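Local coordinates for phenylalanine--tRNA ligase beta subunit (Bacteroides fragilis, PDB 3IG2), which forms, with the alpha subunit, the tetrameric magnesium-dependent enzyme that attaches phenylalanine to tRNA(Phe) at the expense of ATP, and is represented here by its core domain, at residues L84-F95 against Y109-T120. Numbering follows the deposited sequence. Where two conformers were deposited one is given.
Sequences LKFFEFGNCYHF and YSEDYHLGLWVT
His94 O takes two bonds: Ser110 N donates to it at 2.9 Å, and a water that also meets Ser110 OG donates a second. At the other end of this antiparallel ladder, Leu84 N gives its hydrogen to Thr120 OG1 at 2.8 Å, a side-chain oxygen closing the run of backbone bonds. Between them, Leu115 CD1 sits over the centre of the Phe89 ring, 3.6 Å from its centroid, a CH-pi contact. Tyr113, its CG anti to the backbone N (chi1 -165°), crosses to bring OH within 3.3 Å of Phe89 CB, while that hydroxyl bonds Gln10 of helix 6-19. On the face carrying Trp118, the indole lays its edge along the neighbouring strand, with CZ3 3.8 Å from Glu88 CB; Glu88 OE2 makes a salt bridge with Arg62 and accepts a hydrogen bond from Asn27 N. Cys92 SG lies obliquely to the His114 ring, whose ND1 bonds Asp206. In the mixed sheet of the core domain, helices 6-19 and 134-150 cover the Phe87-Leu117 face, helix 66-75 the Phe86-Trp118 face. Backbone bonds thus span the whole pairing; its buried half adds apolar packing, its exposed end a water bridge and the oblique Phe95-Tyr109 ring contact.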
# COMPACT_ATOMS: atom_id res chain seq x y z
N LEU B 84 12.60 -10.63 5.54
CA LEU B 84 11.93 -10.92 6.79
C LEU B 84 11.98 -9.67 7.63
O LEU B 84 13.03 -9.05 7.73
CB LEU B 84 12.63 -12.04 7.53
CG LEU B 84 12.68 -13.40 6.87
CD1 LEU B 84 13.33 -14.34 7.87
CD2 LEU B 84 11.27 -13.90 6.46
N LYS B 85 10.84 -9.31 8.23
CA LYS B 85 10.77 -8.22 9.17
C LYS B 85 10.06 -8.66 10.43
O LYS B 85 8.85 -8.91 10.41
CB LYS B 85 10.04 -7.02 8.57
CG LYS B 85 10.69 -6.53 7.31
CD LYS B 85 10.30 -5.10 7.02
CE LYS B 85 9.09 -5.06 6.17
NZ LYS B 85 9.52 -5.15 4.77
N PHE B 86 10.83 -8.73 11.52
CA PHE B 86 10.35 -9.25 12.77
C PHE B 86 10.46 -8.22 13.89
O PHE B 86 11.34 -7.37 13.88
CB PHE B 86 11.19 -10.45 13.19
CG PHE B 86 11.03 -11.66 12.31
CD1 PHE B 86 9.81 -11.98 11.72
CD2 PHE B 86 12.11 -12.51 12.11
CE1 PHE B 86 9.67 -13.13 10.92
CE2 PHE B 86 11.98 -13.66 11.32
CZ PHE B 86 10.76 -13.96 10.72
N PHE B 87 9.56 -8.33 14.87
CA PHE B 87 9.72 -7.57 16.09
C PHE B 87 9.33 -8.42 17.29
O PHE B 87 8.53 -9.35 17.17
CB PHE B 87 8.96 -6.23 16.06
CG PHE B 87 7.47 -6.35 16.15
CD1 PHE B 87 6.83 -6.26 17.37
CD2 PHE B 87 6.70 -6.50 14.99
CE1 PHE B 87 5.44 -6.35 17.46
CE2 PHE B 87 5.31 -6.61 15.07
CZ PHE B 87 4.67 -6.54 16.30
N GLU B 88 9.91 -8.09 18.45
CA GLU B 88 9.60 -8.82 19.65
C GLU B 88 9.65 -7.87 20.82
O GLU B 88 10.57 -7.09 20.94
CB GLU B 88 10.57 -9.99 19.84
CG GLU B 88 10.39 -10.71 21.19
CD GLU B 88 11.25 -11.95 21.30
OE1 GLU B 88 12.18 -12.09 20.45
OE2 GLU B 88 11.00 -12.77 22.23
N PHE B 89 8.60 -7.92 21.66
CA PHE B 89 8.65 -7.33 22.98
C PHE B 89 9.02 -8.41 23.99
O PHE B 89 8.44 -9.50 23.98
CB PHE B 89 7.30 -6.78 23.37
CG PHE B 89 6.92 -5.54 22.65
CD1 PHE B 89 7.24 -4.31 23.16
CD2 PHE B 89 6.19 -5.61 21.47
CE1 PHE B 89 6.90 -3.15 22.50
CE2 PHE B 89 5.82 -4.44 20.79
CZ PHE B 89 6.18 -3.20 21.32
N GLY B 90 9.96 -8.12 24.87
CA GLY B 90 10.33 -9.10 25.88
C GLY B 90 11.23 -8.57 26.97
O GLY B 90 11.90 -7.55 26.79
N ASN B 91 11.22 -9.25 28.11
CA ASN B 91 12.16 -8.95 29.17
C ASN B 91 13.51 -9.56 28.89
O ASN B 91 13.58 -10.67 28.34
CB ASN B 91 11.66 -9.51 30.50
CG ASN B 91 10.44 -8.75 31.05
OD1 ASN B 91 9.43 -9.36 31.35
ND2 ASN B 91 10.54 -7.44 31.18
N CYS B 92 14.55 -8.82 29.30
CA CYS B 92 15.91 -9.33 29.43
C CYS B 92 16.33 -9.20 30.88
O CYS B 92 15.69 -8.50 31.63
CB CYS B 92 16.88 -8.55 28.53
SG CYS B 92 16.55 -8.86 26.81
N TYR B 93 17.40 -9.89 31.24
CA TYR B 93 17.81 -10.06 32.61
C TYR B 93 19.31 -9.81 32.75
O TYR B 93 20.09 -10.11 31.84
CB TYR B 93 17.44 -11.49 33.07
CG TYR B 93 15.96 -11.75 32.92
CD1 TYR B 93 15.07 -11.42 33.95
CD2 TYR B 93 15.44 -12.26 31.74
CE1 TYR B 93 13.71 -11.62 33.81
CE2 TYR B 93 14.06 -12.46 31.59
CZ TYR B 93 13.20 -12.15 32.63
OH TYR B 93 11.85 -12.33 32.52
N HIS B 94 19.70 -9.29 33.91
CA HIS B 94 21.04 -8.79 34.18
C HIS B 94 21.44 -9.16 35.60
O HIS B 94 20.63 -9.11 36.54
CB HIS B 94 21.06 -7.27 33.96
CG HIS B 94 22.38 -6.61 34.25
ND1 HIS B 94 23.33 -6.36 33.27
CD2 HIS B 94 22.90 -6.12 35.41
CE1 HIS B 94 24.37 -5.75 33.82
NE2 HIS B 94 24.14 -5.60 35.11
N PHE B 95 22.69 -9.57 35.73
CA PHE B 95 23.29 -9.83 37.04
C PHE B 95 24.35 -8.77 37.28
O PHE B 95 25.27 -8.61 36.48
CB PHE B 95 23.91 -11.24 37.07
CG PHE B 95 24.87 -11.45 38.23
CD1 PHE B 95 24.43 -11.39 39.55
CD2 PHE B 95 26.22 -11.72 37.99
CE1 PHE B 95 25.33 -11.59 40.63
CE2 PHE B 95 27.13 -11.92 39.04
CZ PHE B 95 26.68 -11.85 40.37
N TYR B 109 20.05 -9.48 40.71
CA TYR B 109 19.34 -9.85 39.50
C TYR B 109 18.22 -8.87 39.21
O TYR B 109 17.37 -8.61 40.06
CB TYR B 109 18.74 -11.26 39.63
CG TYR B 109 19.75 -12.35 39.90
CD1 TYR B 109 20.84 -12.52 39.07
CD2 TYR B 109 19.59 -13.23 40.99
CE1 TYR B 109 21.76 -13.51 39.30
CE2 TYR B 109 20.51 -14.23 41.23
CZ TYR B 109 21.59 -14.37 40.37
OH TYR B 109 22.52 -15.34 40.57
N SER B 110 18.24 -8.30 38.01
CA SER B 110 17.23 -7.35 37.60
C SER B 110 16.72 -7.70 36.20
O SER B 110 17.34 -8.50 35.47
CB SER B 110 17.83 -5.93 37.59
OG SER B 110 18.85 -5.86 36.61
N GLU B 111 15.60 -7.08 35.83
CA GLU B 111 15.00 -7.29 34.55
C GLU B 111 14.59 -5.95 33.96
O GLU B 111 14.30 -5.01 34.71
CB GLU B 111 13.77 -8.19 34.70
CG GLU B 111 12.56 -7.52 35.32
CD GLU B 111 11.48 -8.50 35.72
OE1 GLU B 111 10.55 -8.72 34.90
OE2 GLU B 111 11.56 -9.03 36.87
N ASP B 112 14.59 -5.88 32.63
CA ASP B 112 14.10 -4.71 31.88
C ASP B 112 13.43 -5.18 30.62
O ASP B 112 13.59 -6.31 30.21
CB ASP B 112 15.16 -3.60 31.54
CG ASP B 112 16.41 -4.11 30.79
OD1 ASP B 112 17.31 -3.28 30.57
OD2 ASP B 112 16.49 -5.30 30.41
N TYR B 113 12.67 -4.30 30.01
CA TYR B 113 11.78 -4.66 28.95
C TYR B 113 12.30 -4.04 27.68
O TYR B 113 12.67 -2.87 27.69
CB TYR B 113 10.40 -4.12 29.29
CG TYR B 113 9.26 -4.69 28.48
CD1 TYR B 113 8.97 -6.06 28.51
CD2 TYR B 113 8.44 -3.85 27.74
CE1 TYR B 113 7.89 -6.58 27.78
CE2 TYR B 113 7.37 -4.35 27.01
CZ TYR B 113 7.10 -5.72 27.04
OH TYR B 113 6.02 -6.22 26.33
N HIS B 114 12.35 -4.81 26.60
CA HIS B 114 12.90 -4.34 25.33
C HIS B 114 11.95 -4.57 24.18
O HIS B 114 11.12 -5.47 24.22
CB HIS B 114 14.23 -5.04 25.03
CG HIS B 114 15.31 -4.71 26.00
ND1 HIS B 114 16.30 -3.79 25.74
CD2 HIS B 114 15.53 -5.15 27.27
CE1 HIS B 114 17.09 -3.67 26.80
NE2 HIS B 114 16.64 -4.49 27.74
N LEU B 115 12.10 -3.75 23.15
CA LEU B 115 11.53 -4.02 21.85
C LEU B 115 12.70 -4.27 20.87
O LEU B 115 13.56 -3.40 20.66
CB LEU B 115 10.67 -2.83 21.40
CG LEU B 115 10.18 -2.84 19.94
CD1 LEU B 115 9.27 -4.07 19.61
CD2 LEU B 115 9.45 -1.51 19.57
N GLY B 116 12.73 -5.45 20.27
CA GLY B 116 13.72 -5.68 19.22
C GLY B 116 13.08 -5.67 17.84
O GLY B 116 11.95 -6.13 17.68
N LEU B 117 13.80 -5.17 16.85
CA LEU B 117 13.42 -5.24 15.45
C LEU B 117 14.56 -5.85 14.67
O LEU B 117 15.71 -5.48 14.89
CB LEU B 117 13.24 -3.84 14.83
CG LEU B 117 12.44 -2.75 15.54
CD1 LEU B 117 12.39 -1.49 14.64
CD2 LEU B 117 11.08 -3.25 15.88
N TRP B 118 14.20 -6.74 13.74
CA TRP B 118 15.13 -7.37 12.83
C TRP B 118 14.62 -7.22 11.41
O TRP B 118 13.48 -7.58 11.10
CB TRP B 118 15.24 -8.85 13.10
CG TRP B 118 15.78 -9.24 14.45
CD1 TRP B 118 17.07 -9.64 14.74
CD2 TRP B 118 15.04 -9.32 15.67
NE1 TRP B 118 17.16 -9.98 16.08
CE2 TRP B 118 15.93 -9.78 16.67
CE3 TRP B 118 13.70 -9.04 16.02
CZ2 TRP B 118 15.53 -9.96 18.00
CZ3 TRP B 118 13.29 -9.25 17.34
CH2 TRP B 118 14.22 -9.71 18.32
N VAL B 119 15.48 -6.74 10.53
CA VAL B 119 15.08 -6.65 9.12
C VAL B 119 16.17 -7.29 8.29
O VAL B 119 17.32 -6.88 8.39
CB VAL B 119 14.92 -5.19 8.65
CG1 VAL B 119 14.68 -5.14 7.08
CG2 VAL B 119 13.82 -4.45 9.44
N THR B 120 15.83 -8.28 7.45
CA THR B 120 16.87 -8.89 6.61
C THR B 120 17.06 -8.12 5.32
O THR B 120 16.18 -7.37 4.88
CB THR B 120 16.61 -10.41 6.30
OG1 THR B 120 15.41 -10.54 5.53
CG2 THR B 120 16.46 -11.20 7.57
O HOH W 1 21.12 -6.48 37.97